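DUF3863 domain-containing protein (Parabacteroides distasonis, PDB 3LM3) is of unknown function but is probably a carbohydrate-active enzyme, with a fold related to glycoside hydrolases and polysaccharide deacetylases. Local coordinates at residues 105-110 with 145-150; 122-127 with 153-158; 167-172 with 210-215. One frame throughout, in Å; residues are numbered along the deposited sequence.

Contact 1. Residues 105-110 with 145-150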
ATOM      1  N   GLU A 105       9.229  -0.937  14.083  1.00  6.21           N
ATOM      2  CA  GLU A 105       8.225  -1.971  14.299  1.00  6.17           C
ATOM      3  C   GLU A 105       8.767  -3.298  13.742  1.00  6.67           C
ATOM      4  O   GLU A 105       9.513  -3.312  12.761  1.00  6.45           O
ATOM      5  CB  GLU A 105       6.926  -1.557  13.583  1.00  6.30           C
ATOM      6  CG  GLU A 105       5.782  -2.520  13.612  1.00  6.81           C
ATOM      7  CD  GLU A 105       4.504  -1.918  13.100  1.00 10.07           C
ATOM      8  OE1 GLU A 105       4.519  -1.270  12.037  1.00  8.91           O
ATOM      9  OE2 GLU A 105       3.450  -2.083  13.760  1.00 11.76           O
ATOM     10  N   VAL A 106       8.341  -4.411  14.336  1.00  6.71           N
ATOM     11  CA  VAL A 106       8.690  -5.741  13.879  1.00  6.85           C
ATOM     12  C   VAL A 106       7.412  -6.530  13.735  1.00  8.25           C
ATOM     13  O   VAL A 106       6.650  -6.695  14.705  1.00  6.90           O
ATOM     14  CB  VAL A 106       9.602  -6.444  14.893  1.00  8.01           C
ATOM     15  CG1 VAL A 106      10.058  -7.850  14.332  1.00  9.04           C
ATOM     16  CG2 VAL A 106      10.832  -5.553  15.232  1.00  9.19           C
ATOM     17  N   THR A 107       7.127  -6.973  12.516  1.00  6.81           N
ATOM     18  CA  THR A 107       5.880  -7.681  12.304  1.00  6.65           C
ATOM     19  C   THR A 107       5.953  -8.712  11.199  1.00  7.26           C
ATOM     20  O   THR A 107       7.012  -9.006  10.647  1.00  7.85           O
ATOM     21  CB  THR A 107       4.694  -6.676  12.068  1.00  5.61           C
ATOM     22  OG1 THR A 107       3.464  -7.376  12.297  1.00  7.29           O
ATOM     23  CG2 THR A 107       4.743  -6.052  10.644  1.00  8.63           C
ATOM     24  N   TYR A 108       4.816  -9.366  10.991  1.00  6.39           N
ATOM     25  CA  TYR A 108       4.629 -10.469  10.046  1.00  6.60           C
ATOM     26  C   TYR A 108       4.279  -9.932   8.667  1.00  6.83           C
ATOM     27  O   TYR A 108       3.427  -9.040   8.519  1.00  7.40           O
ATOM     28  CB  TYR A 108       3.504 -11.374  10.567  1.00  6.40           C
ATOM     29  CG  TYR A 108       3.292 -12.683   9.842  1.00  6.67           C
ATOM     30  CD1 TYR A 108       4.355 -13.440   9.430  1.00  6.84           C
ATOM     31  CD2 TYR A 108       2.009 -13.172   9.590  1.00  8.87           C
ATOM     32  CE1 TYR A 108       4.161 -14.666   8.747  1.00 10.34           C
ATOM     33  CE2 TYR A 108       1.820 -14.398   8.940  1.00  7.21           C
ATOM     34  CZ  TYR A 108       2.917 -15.123   8.506  1.00 10.91           C
ATOM     35  OH  TYR A 108       2.863 -16.335   7.815  1.00 11.41           O
ATOM     36  N   PHE A 109       4.911 -10.516   7.647  1.00  6.47           N
ATOM     37  CA  PHE A 109       4.725 -10.171   6.221  1.00  6.49           C
ATOM     38  C   PHE A 109       4.579 -11.479   5.455  1.00  7.33           C
ATOM     39  O   PHE A 109       5.561 -12.003   4.923  1.00  7.77           O
ATOM     40  CB  PHE A 109       5.925  -9.362   5.701  1.00  6.02           C
ATOM     41  CG  PHE A 109       5.660  -8.576   4.448  1.00  6.86           C
ATOM     42  CD1 PHE A 109       4.965  -9.103   3.395  1.00  7.83           C
ATOM     43  CD2 PHE A 109       6.140  -7.291   4.321  1.00  6.73           C
ATOM     44  CE1 PHE A 109       4.729  -8.352   2.229  1.00  9.18           C
ATOM     45  CE2 PHE A 109       5.914  -6.539   3.190  1.00  8.50           C
ATOM     46  CZ  PHE A 109       5.187  -7.075   2.138  1.00  8.79           C
ATOM     47  N   PRO A 110       3.335 -12.023   5.386  1.00  7.21           N
ATOM     48  CA  PRO A 110       3.105 -13.361   4.818  1.00  8.46           C
ATOM     49  C   PRO A 110       3.102 -13.425   3.289  1.00  8.15           C
ATOM     50  O   PRO A 110       2.148 -13.906   2.687  1.00  8.36           O
ATOM     51  CB  PRO A 110       1.737 -13.746   5.405  1.00  6.87           C
ATOM     52  CG  PRO A 110       1.081 -12.483   5.686  1.00  8.47           C
ATOM     53  CD  PRO A 110       2.174 -11.575   6.161  1.00  7.29           C
ATOM     54  N   GLN A 145       2.022  -3.057  16.031  1.00  7.55           N
ATOM     55  CA  GLN A 145       0.784  -2.301  15.874  1.00  6.87           C
ATOM     56  C   GLN A 145       0.115  -2.582  14.528  1.00  7.73           C
ATOM     57  O   GLN A 145      -1.030  -2.197  14.346  1.00  7.79           O
ATOM     58  CB  GLN A 145       1.054  -0.808  16.018  1.00  8.08           C
ATOM     59  CG  GLN A 145       1.419  -0.403  17.428  1.00  9.34           C
ATOM     60  CD  GLN A 145       1.734   1.071  17.526  1.00  9.57           C
ATOM     61  OE1 GLN A 145       2.685   1.536  16.905  1.00 10.62           O
ATOM     62  NE2 GLN A 145       0.940   1.813  18.302  1.00 11.23           N
ATOM     63  N   SER A 146       0.797  -3.279  13.609  1.00  7.29           N
ATOM     64  CA  SER A 146       0.230  -3.624  12.292  1.00  6.95           C
ATOM     65  C   SER A 146       0.695  -5.009  11.892  1.00  6.46           C
ATOM     66  O   SER A 146       1.632  -5.556  12.527  1.00  8.56           O
ATOM     67  CB  SER A 146       0.695  -2.620  11.224  1.00  8.42           C
ATOM     68  OG  SER A 146       2.073  -2.753  10.947  1.00  9.41           O
ATOM     69  N   ILE A 147       0.034  -5.555  10.868  1.00  6.60           N
ATOM     70  CA  ILE A 147       0.490  -6.715  10.106  1.00  6.84           C
ATOM     71  C   ILE A 147       0.631  -6.271   8.654  1.00  6.83           C
ATOM     72  O   ILE A 147      -0.223  -5.546   8.138  1.00  7.56           O
ATOM     73  CB  ILE A 147      -0.542  -7.867  10.185  1.00  7.08           C
ATOM     74  CG1 ILE A 147      -0.650  -8.365  11.619  1.00  8.25           C
ATOM     75  CG2 ILE A 147      -0.213  -9.039   9.220  1.00  8.77           C
ATOM     76  CD1 ILE A 147       0.524  -9.245  12.135  1.00 10.47           C
HETATM   77  N   MSE A 148       1.688  -6.728   7.981  1.00  7.06           N
HETATM   78  CA  MSE A 148       1.951  -6.404   6.573  1.00  4.94           C
HETATM   79  C   MSE A 148       1.368  -7.500   5.700  1.00  7.23           C
HETATM   80  O   MSE A 148       2.083  -8.376   5.218  1.00  8.05           O
HETATM   81  CB  MSE A 148       3.450  -6.239   6.305  1.00  6.95           C
HETATM   82  CG  MSE A 148       4.116  -5.133   7.131  1.00  6.83           C
HETATM   83 SE   MSE A 148       3.347  -3.327   6.905  0.75  8.60          SE
HETATM   84  CE  MSE A 148       3.723  -3.071   5.028  1.00  9.12           C
ATOM     85  N   GLY A 149       0.048  -7.482   5.557  1.00  7.29           N
ATOM     86  CA  GLY A 149      -0.657  -8.615   4.976  1.00  8.47           C
ATOM     87  C   GLY A 149      -0.727  -8.685   3.473  1.00  8.47           C
ATOM     88  O   GLY A 149      -0.713  -9.790   2.902  1.00  9.52           O
ATOM     89  N   GLY A 150      -0.929  -7.549   2.800  0.50  5.99           N
ATOM     90  CA  GLY A 150      -1.234  -7.563   1.347  0.50  3.89           C
ATOM     91  C   GLY A 150      -2.651  -8.103   1.142  0.50  3.45           C
ATOM     92  O   GLY A 150      -3.604  -7.473   1.577  0.50  7.21           O
TER

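Contact 2. Residues 122-127 with 153-158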
ATOM      1  N   ARG A 122      -6.760 -20.523   8.436  1.00  7.32           N
ATOM      2  CA  ARG A 122      -5.328 -20.764   8.408  1.00  7.99           C
ATOM      3  C   ARG A 122      -4.526 -19.459   8.468  1.00  7.86           C
ATOM      4  O   ARG A 122      -3.531 -19.379   9.185  1.00  7.59           O
ATOM      5  CB  ARG A 122      -4.942 -21.576   7.168  1.00  6.29           C
ATOM      6  CG  ARG A 122      -3.427 -21.788   7.055  1.00  8.07           C
ATOM      7  CD  ARG A 122      -3.113 -22.849   6.044  1.00  8.11           C
ATOM      8  NE  ARG A 122      -1.680 -22.998   5.896  1.00  7.93           N
ATOM      9  CZ  ARG A 122      -1.103 -23.853   5.055  1.00  9.43           C
ATOM     10  NH1 ARG A 122      -1.850 -24.635   4.281  1.00 10.96           N
ATOM     11  NH2 ARG A 122       0.215 -23.951   5.014  1.00  8.97           N
ATOM     12  N   VAL A 123      -4.931 -18.455   7.682  1.00  6.54           N
ATOM     13  CA  VAL A 123      -4.298 -17.161   7.774  1.00  5.56           C
ATOM     14  C   VAL A 123      -4.372 -16.662   9.208  1.00  6.60           C
ATOM     15  O   VAL A 123      -3.363 -16.203   9.750  1.00  7.19           O
ATOM     16  CB  VAL A 123      -4.889 -16.142   6.790  1.00  6.99           C
ATOM     17  CG1 VAL A 123      -4.236 -14.764   6.950  1.00  7.26           C
ATOM     18  CG2 VAL A 123      -4.768 -16.631   5.319  1.00  9.65           C
ATOM     19  N   ASN A 124      -5.547 -16.743   9.831  1.00  6.36           N
ATOM     20  CA  ASN A 124      -5.683 -16.231  11.193  1.00  7.56           C
ATOM     21  C   ASN A 124      -4.742 -16.967  12.162  1.00  6.19           C
ATOM     22  O   ASN A 124      -4.035 -16.348  12.972  1.00  7.48           O
ATOM     23  CB  ASN A 124      -7.135 -16.352  11.689  1.00  6.78           C
ATOM     24  CG  ASN A 124      -8.084 -15.470  10.912  1.00  7.21           C
ATOM     25  OD1 ASN A 124      -7.650 -14.562  10.198  1.00  7.66           O
ATOM     26  ND2 ASN A 124      -9.385 -15.750  11.011  1.00  8.26           N
ATOM     27  N   ARG A 125      -4.730 -18.284  12.067  1.00  6.33           N
ATOM     28  CA  ARG A 125      -3.917 -19.113  12.939  1.00  6.55           C
ATOM     29  C   ARG A 125      -2.440 -18.770  12.779  1.00  6.58           C
ATOM     30  O   ARG A 125      -1.713 -18.655  13.768  1.00  6.68           O
ATOM     31  CB  ARG A 125      -4.166 -20.595  12.663  1.00  6.69           C
ATOM     32  CG  ARG A 125      -3.269 -21.517  13.441  1.00  8.23           C
ATOM     33  CD  ARG A 125      -3.656 -22.977  13.237  1.00 11.56           C
ATOM     34  NE  ARG A 125      -3.517 -23.392  11.834  1.00  9.92           N
ATOM     35  CZ  ARG A 125      -4.500 -23.664  10.975  1.00  8.69           C
ATOM     36  NH1 ARG A 125      -5.775 -23.582  11.314  1.00 10.87           N
ATOM     37  NH2 ARG A 125      -4.198 -24.021   9.737  1.00 10.41           N
ATOM     38  N   GLU A 126      -1.976 -18.628  11.535  1.00  6.32           N
ATOM     39  CA  GLU A 126      -0.569 -18.375  11.284  1.00  7.63           C
ATOM     40  C   GLU A 126      -0.175 -16.949  11.645  1.00  7.17           C
ATOM     41  O   GLU A 126       0.924 -16.734  12.157  1.00  8.22           O
ATOM     42  CB  GLU A 126      -0.210 -18.751   9.837  1.00  8.11           C
ATOM     43  CG  GLU A 126      -0.363 -20.270   9.642  1.00  7.95           C
ATOM     44  CD  GLU A 126       0.073 -20.796   8.293  1.00  9.03           C
ATOM     45  OE1 GLU A 126       0.539 -19.999   7.457  1.00  9.34           O
ATOM     46  OE2 GLU A 126      -0.061 -22.030   8.092  1.00  8.98           O
HETATM   47  N   MSE A 127      -1.057 -15.973  11.462  1.00  6.46           N
HETATM   48  CA  MSE A 127      -0.794 -14.642  11.988  1.00  7.47           C
HETATM   49  C   MSE A 127      -0.575 -14.704  13.492  1.00  7.62           C
HETATM   50  O   MSE A 127       0.372 -14.079  13.997  1.00  7.01           O
HETATM   51  CB  MSE A 127      -1.923 -13.647  11.656  1.00  7.58           C
HETATM   52  CG  MSE A 127      -2.009 -13.252  10.212  1.00  8.65           C
HETATM   53 SE   MSE A 127      -3.180 -11.769   9.827  0.75 10.06          SE
HETATM   54  CE  MSE A 127      -4.805 -12.510  10.584  1.00  7.61           C
ATOM     55  N   SER A 153      -8.213 -11.036   3.880  1.00  8.27           N
ATOM     56  CA  SER A 153      -9.666 -10.950   3.796  1.00  7.87           C
ATOM     57  C   SER A 153     -10.235 -10.105   4.938  1.00  7.08           C
ATOM     58  O   SER A 153      -9.594  -9.853   5.983  1.00  7.46           O
ATOM     59  CB  SER A 153     -10.286 -12.345   3.875  1.00  9.08           C
ATOM     60  OG  SER A 153     -10.019 -12.948   5.135  1.00  9.02           O
ATOM     61  N   ALA A 154     -11.486  -9.719   4.793  1.00  7.36           N
ATOM     62  CA  ALA A 154     -12.189  -9.019   5.862  1.00  6.67           C
ATOM     63  C   ALA A 154     -12.135  -9.821   7.160  1.00  7.34           C
ATOM     64  O   ALA A 154     -11.955  -9.258   8.258  1.00  8.86           O
ATOM     65  CB  ALA A 154     -13.641  -8.729   5.454  1.00  8.63           C
ATOM     66  N   ASP A 155     -12.298 -11.132   7.056  1.00  7.52           N
ATOM     67  CA  ASP A 155     -12.274 -11.944   8.260  0.70  7.38           C
ATOM     68  C   ASP A 155     -10.920 -11.905   8.969  1.00  7.95           C
ATOM     69  O   ASP A 155     -10.831 -11.950  10.209  1.00  8.94           O
ATOM     70  CB  ASP A 155     -12.643 -13.393   7.951  0.70  7.23           C
ATOM     71  CG  ASP A 155     -12.706 -14.229   9.182  0.70 12.53           C
ATOM     72  OD1 ASP A 155     -13.667 -14.041   9.939  0.70 12.30           O
ATOM     73  OD2 ASP A 155     -11.788 -15.036   9.413  0.70 12.00           O
ATOM     74  N   ASN A 156      -9.839 -11.811   8.197  1.00  7.05           N
ATOM     75  CA  ASN A 156      -8.511 -11.717   8.784  1.00  6.13           C
ATOM     76  C   ASN A 156      -8.368 -10.398   9.580  1.00  7.40           C
ATOM     77  O   ASN A 156      -7.722 -10.336  10.622  1.00  7.12           O
ATOM     78  CB  ASN A 156      -7.416 -11.756   7.720  1.00  6.89           C
ATOM     79  CG  ASN A 156      -7.383 -13.004   6.867  1.00  7.72           C
ATOM     80  OD1 ASN A 156      -6.943 -12.918   5.708  1.00  8.30           O
ATOM     81  ND2 ASN A 156      -7.762 -14.156   7.405  1.00  7.62           N
ATOM     82  N   LEU A 157      -8.940  -9.329   9.039  1.00  7.70           N
ATOM     83  CA  LEU A 157      -8.875  -8.023   9.706  1.00  7.42           C
ATOM     84  C   LEU A 157      -9.720  -7.980  10.973  1.00  7.37           C
ATOM     85  O   LEU A 157      -9.301  -7.444  12.005  1.00  7.37           O
ATOM     86  CB  LEU A 157      -9.263  -6.945   8.696  1.00  7.50           C
ATOM     87  CG  LEU A 157      -8.429  -6.961   7.418  1.00  9.47           C
ATOM     88  CD1 LEU A 157      -8.918  -5.919   6.421  1.00 13.59           C
ATOM     89  CD2 LEU A 157      -6.973  -6.741   7.754  1.00 12.37           C
ATOM     90  N   ARG A 158     -10.922  -8.551  10.906  1.00  7.36           N
ATOM     91  CA  ARG A 158     -11.789  -8.786  12.063  0.70  7.86           C
ATOM     92  C   ARG A 158     -11.032  -9.530  13.155  1.00  6.33           C
ATOM     93  O   ARG A 158     -11.056  -9.182  14.334  1.00  6.64           O
ATOM     94  CB  ARG A 158     -12.966  -9.644  11.572  0.70 10.89           C
ATOM     95  CG  ARG A 158     -13.969 -10.092  12.591  0.70 12.81           C
ATOM     96  CD  ARG A 158     -13.542 -11.333  13.365  0.70 16.69           C
ATOM     97  NE  ARG A 158     -13.178 -12.569  12.619  0.70 11.06           N
ATOM     98  CZ  ARG A 158     -12.755 -13.655  13.267  0.70 15.83           C
ATOM     99  NH1 ARG A 158     -12.601 -13.586  14.594  0.70 10.50           N
ATOM    100  NH2 ARG A 158     -12.455 -14.792  12.624  0.70 14.42           N
TER

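Contact 3. Residues 167-172 with 210-215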
ATOM      1  N   HIS A 167      -4.973  -3.200  15.367  1.00  7.00           N
ATOM      2  CA  HIS A 167      -6.006  -2.386  14.742  1.00  6.27           C
ATOM      3  C   HIS A 167      -5.491  -1.646  13.504  1.00  6.41           C
ATOM      4  O   HIS A 167      -6.134  -0.709  13.046  1.00  7.32           O
ATOM      5  CB  HIS A 167      -6.618  -1.402  15.745  1.00  8.09           C
ATOM      6  CG  HIS A 167      -7.251  -2.091  16.908  1.00  6.23           C
ATOM      7  ND1 HIS A 167      -8.510  -2.650  16.843  1.00  7.01           N
ATOM      8  CD2 HIS A 167      -6.780  -2.359  18.149  1.00  9.82           C
ATOM      9  CE1 HIS A 167      -8.798  -3.208  18.014  1.00  8.33           C
ATOM     10  NE2 HIS A 167      -7.747  -3.089  18.807  1.00  9.39           N
ATOM     11  N   VAL A 168      -4.359  -2.106  12.961  1.00  6.17           N
ATOM     12  CA  VAL A 168      -3.854  -1.594  11.695  1.00  6.50           C
ATOM     13  C   VAL A 168      -3.376  -2.787  10.871  1.00  6.32           C
ATOM     14  O   VAL A 168      -2.747  -3.708  11.409  1.00  6.86           O
ATOM     15  CB  VAL A 168      -2.678  -0.631  11.912  1.00  6.70           C
ATOM     16  CG1 VAL A 168      -2.152  -0.059  10.547  1.00  8.34           C
ATOM     17  CG2 VAL A 168      -3.090   0.470  12.868  1.00  6.59           C
ATOM     18  N   ALA A 169      -3.643  -2.785   9.564  1.00  5.84           N
ATOM     19  CA  ALA A 169      -2.998  -3.740   8.697  1.00  6.98           C
ATOM     20  C   ALA A 169      -2.777  -3.136   7.323  1.00  5.86           C
ATOM     21  O   ALA A 169      -3.638  -2.421   6.802  1.00  6.79           O
ATOM     22  CB  ALA A 169      -3.794  -5.057   8.549  1.00  7.30           C
ATOM     23  N   HIS A 170      -1.636  -3.458   6.706  1.00  7.75           N
ATOM     24  CA  HIS A 170      -1.498  -3.267   5.271  1.00  6.99           C
ATOM     25  C   HIS A 170      -2.259  -4.413   4.634  1.00  6.78           C
ATOM     26  O   HIS A 170      -1.812  -5.562   4.679  1.00  7.75           O
ATOM     27  CB  HIS A 170      -0.035  -3.232   4.833  1.00  6.51           C
ATOM     28  CG  HIS A 170       0.177  -3.566   3.398  1.00  6.19           C
ATOM     29  ND1 HIS A 170      -0.495  -2.942   2.364  1.00  6.57           N
ATOM     30  CD2 HIS A 170       0.958  -4.511   2.828  1.00  7.53           C
ATOM     31  CE1 HIS A 170      -0.126  -3.513   1.223  1.00  6.61           C
ATOM     32  NE2 HIS A 170       0.751  -4.465   1.476  1.00  9.12           N
ATOM     33  N   ALA A 171      -3.443  -4.102   4.097  1.00  6.86           N
ATOM     34  CA  ALA A 171      -4.327  -5.055   3.434  1.00  7.30           C
ATOM     35  C   ALA A 171      -5.007  -4.404   2.218  1.00 11.31           C
ATOM     36  O   ALA A 171      -6.152  -4.740   1.852  1.00 14.20           O
ATOM     37  CB  ALA A 171      -5.343  -5.638   4.447  1.00 10.60           C
ATOM     38  N   VAL A 172      -4.343  -3.424   1.626  1.00 12.09           N
ATOM     39  CA  VAL A 172      -4.777  -2.719   0.377  1.00 16.34           C
ATOM     40  C   VAL A 172      -3.525  -2.810  -0.491  1.00  9.54           C
ATOM     41  O   VAL A 172      -2.527  -2.335  -0.091  1.00  9.35           O
ATOM     42  CB  VAL A 172      -5.155  -1.183   0.624  1.00 14.14           C
ATOM     43  CG1 VAL A 172      -5.259  -0.360  -0.715  1.00 17.88           C
ATOM     44  CG2 VAL A 172      -6.365  -0.998   1.498  1.00 20.00           C
ATOM     45  N   ILE A 210     -15.452  -3.124  11.037  1.00  8.20           N
ATOM     46  CA  ILE A 210     -14.269  -3.780  11.594  1.00  7.51           C
ATOM     47  C   ILE A 210     -13.310  -2.680  12.080  1.00  6.97           C
ATOM     48  O   ILE A 210     -12.944  -1.782  11.304  1.00  7.44           O
ATOM     49  CB  ILE A 210     -13.539  -4.605  10.517  1.00  7.74           C
ATOM     50  CG1 ILE A 210     -14.425  -5.736   9.988  1.00  9.52           C
ATOM     51  CG2 ILE A 210     -12.205  -5.165  11.056  1.00  8.57           C
ATOM     52  CD1 ILE A 210     -13.856  -6.411   8.740  1.00 10.68           C
ATOM     53  N   ASP A 211     -12.900  -2.745  13.340  1.00  6.89           N
ATOM     54  CA  ASP A 211     -12.005  -1.746  13.943  1.00  7.35           C
ATOM     55  C   ASP A 211     -10.547  -2.071  13.595  1.00  6.73           C
ATOM     56  O   ASP A 211      -9.728  -2.361  14.462  1.00  7.93           O
ATOM     57  CB  ASP A 211     -12.253  -1.667  15.452  1.00  7.05           C
ATOM     58  CG  ASP A 211     -11.521  -0.520  16.120  1.00 10.40           C
ATOM     59  OD1 ASP A 211     -11.023   0.392  15.449  1.00  8.83           O
ATOM     60  OD2 ASP A 211     -11.427  -0.544  17.361  1.00 11.66           O
ATOM     61  N   CYS A 212     -10.226  -1.996  12.306  1.00  7.52           N
ATOM     62  CA  CYS A 212      -8.889  -2.172  11.836  1.00  7.16           C
ATOM     63  C   CYS A 212      -8.720  -1.212  10.671  1.00  9.48           C
ATOM     64  O   CYS A 212      -9.541  -1.180   9.753  1.00 10.88           O
ATOM     65  CB  CYS A 212      -8.671  -3.610  11.363  1.00  8.31           C
ATOM     66  SG  CYS A 212      -6.910  -3.989  10.995  1.00 10.30           S
ATOM     67  N   VAL A 213      -7.677  -0.427  10.722  1.00  7.08           N
ATOM     68  CA  VAL A 213      -7.386   0.537   9.666  1.00  7.03           C
ATOM     69  C   VAL A 213      -6.677  -0.214   8.547  1.00  8.09           C
ATOM     70  O   VAL A 213      -5.655  -0.879   8.750  1.00  8.51           O
ATOM     71  CB  VAL A 213      -6.446   1.645  10.189  1.00  6.78           C
ATOM     72  CG1 VAL A 213      -6.166   2.683   9.077  1.00  7.44           C
ATOM     73  CG2 VAL A 213      -7.028   2.315  11.415  1.00  8.03           C
ATOM     74  N   ASN A 214      -7.204  -0.106   7.338  1.00  6.48           N
ATOM     75  CA  ASN A 214      -6.644  -0.794   6.181  1.00  6.64           C
ATOM     76  C   ASN A 214      -5.770   0.180   5.378  1.00  7.44           C
ATOM     77  O   ASN A 214      -6.261   1.183   4.869  1.00  8.00           O
ATOM     78  CB  ASN A 214      -7.752  -1.398   5.298  1.00  7.59           C
ATOM     79  CG  ASN A 214      -7.216  -2.414   4.339  1.00  7.92           C
ATOM     80  OD1 ASN A 214      -6.012  -2.618   4.282  1.00  9.18           O
ATOM     81  ND2 ASN A 214      -8.097  -3.096   3.576  1.00  9.52           N
ATOM     82  N   LEU A 215      -4.492  -0.141   5.293  1.00  6.78           N
ATOM     83  CA  LEU A 215      -3.457   0.664   4.666  1.00  7.50           C
ATOM     84  C   LEU A 215      -2.914   0.077   3.381  1.00  6.92           C
ATOM     85  O   LEU A 215      -2.501  -1.084   3.303  1.00  7.30           O
ATOM     86  CB  LEU A 215      -2.248   0.839   5.597  1.00  7.89           C
ATOM     87  CG  LEU A 215      -2.527   1.553   6.915  1.00  7.51           C
ATOM     88  CD1 LEU A 215      -1.220   1.721   7.712  1.00  7.85           C
ATOM     89  CD2 LEU A 215      -3.191   2.935   6.673  1.00  8.45           C
TER

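Contact 1. Residues 105-110 with 145-150
Met148, deposited as selenomethionine, sends its side chain between Phe109 and Thr107. Its CB sits over the face of the Phe109 ring, 3.9 Å from the ring centroid, in a CH-pi contact. One atom further, CG lies 3.7 Å from Thr107 CG2, the two side chains crossing at about a right angle. Bends at chi2 and chi3 then carry SE and CE away from residues 105-110, and the side chain packs on Cys26 of strand 21-29 and Phe322 of helix 322-332. The backbone of Met148 is engaged as well. Its N donates to Tyr108 O at 2.9 Å, while its O lies over a face of the Phe109 ring and receives a CA-H...O contact from Phe109 CA at 3.3 Å.

Toward the start of the strands polar groups take over. Thr107 OG1, anti to its backbone N (chi1 -162°), donates to a lone pair of Ser146 O at 2.6 Å. Glu105 reaches across on an extended chain, and its OE2 accepts from Gln145 N at 2.9 Å with a bent N-H...O angle of 132°. The other carboxylate oxygen, OE1, is held by Thr73 OG1 and Gly323 N, so this buried group ties three parts of the chain together. Helix 120-138, the main helix of the connection, packs on Val106, Tyr108 and Ile147. The two strands, splayed by 55°, fit a beta-alpha-beta crossover with loosely paired strands, consistent with a distorted beta/alpha barrel of the glycoside hydrolase/deacetylase clan.

Contact 2. Residues 122-127 with 153-158
Asn124 OD1 accepts from Asn156 ND2 at 2.8 Å, the shortest polar bond between the two helices. The donor stands well above the carbonyl plane, and the two amide planes are 86° apart. Asn156 is held from its own side too: its OD1 takes the N-H of Ser153 in a nearly straight bond of 2.9 Å, and Ser153 OG accepts from Asn156 N. These reciprocal bonds are a capping box, with Ser153 as N-cap of helix 154-163, and they fix the amide that meets Asn124. Successive helices of a beta/alpha fold are thus pinned side by side: 120-138 and 154-163 flank strand 146-148 in the sequence, and their segments run 34° apart with axes 9.6 Å from each other. The other end of the Asn124 amide, ND2, donates to Asp155 OD2 at 3.0 Å. Arg158 grips Asp155 OD1 side-on through NE and NH2 in a salt bridge; both residues have two deposited conformers, which makes these bonds less certain. Val123 CG1 lies 3.5 Å from Asn156 OD1 at the amide end, whereas Met127, bent at chi3 (-57°), brings CE to 3.6 Å from Asn156 O and also close to its CB.

Contact 3. Residues 167-172 with 210-215
Leu215, His167 and Asn214 bury the most surface here. Leu215 is used through both backbone and side chain. Its N donates to Ala169 O at 2.9 Å, and its O accepts from His170 ND1, also at 2.9 Å, with the oxygen at the edge of the imidazole and close to the ring plane; Ala171 N and Val172 N add weak bonds to the same oxygen. CG lies anti to the carbonyl carbon (chi1 -62°); from there CD1 approaches Val168 CG1 at 3.5 Å, tighter than usual for two carbons.

At the other end of the contact, His167 ND1 donates to Asp211 O at 2.7 Å, nearly along the carbonyl axis and within the ring plane. The acceptor belongs to an inverse gamma turn centred on Asp211, whose carboxylate is in turn salt-bridged to Arg330. His167 NE2 pairs with Asn165 OD1, so two bonds hold the ring. The backbone oxygen of His167 takes Val213 N at 2.8 Å, which starts the strand pairing.

Asn214 brings its amide to the backbone of Ala171 on the adjacent strand, CG being anti to the backbone N (chi1 -164°). ND2 donates to Ala171 O at 3.1 Å from well above the carbonyl plane, while OD1 has a weak bond from Ala171 N and lies 3.2 Å from Val172 CG2. The side chain thus adds amide-to-backbone bonds where the backbone pairing is weak. Ala169 faces Leu157 of helix 154-163. Val168 paired with Val213 and Ala169 with Asn214 make parallel neighbours in a three-stranded sheet, consistent with part of an irregular beta/alpha barrel, although no helix lies between these two strands.

Overall arrangement
Contacts 1 and 2 alternate along the chain through strands 105-108 and 146-148 and helices 120-138 and 154-163; contact 3 follows, its two strands joined by a long connection without a helix. The three centres lie 11 to 12 Å apart. Contacts 1 and 3 meet in one sheet, where strand 146-148 lies beside 168-172: His170 N to Ile147 O and Gly150 N to His170 O, both 2.9 Å, are probable hydrogen bonds. Contact 2 supplies helices that pack on these strands. Its Met127 SE comes to 4.1 Å from Ile147 CG2 of contact 1, and Leu157 CD2 lies 3.7 Å from Ala169 CB of contact 3. A bound di(hydroxyethyl)ether lies about 12 Å from the Val213 side chain.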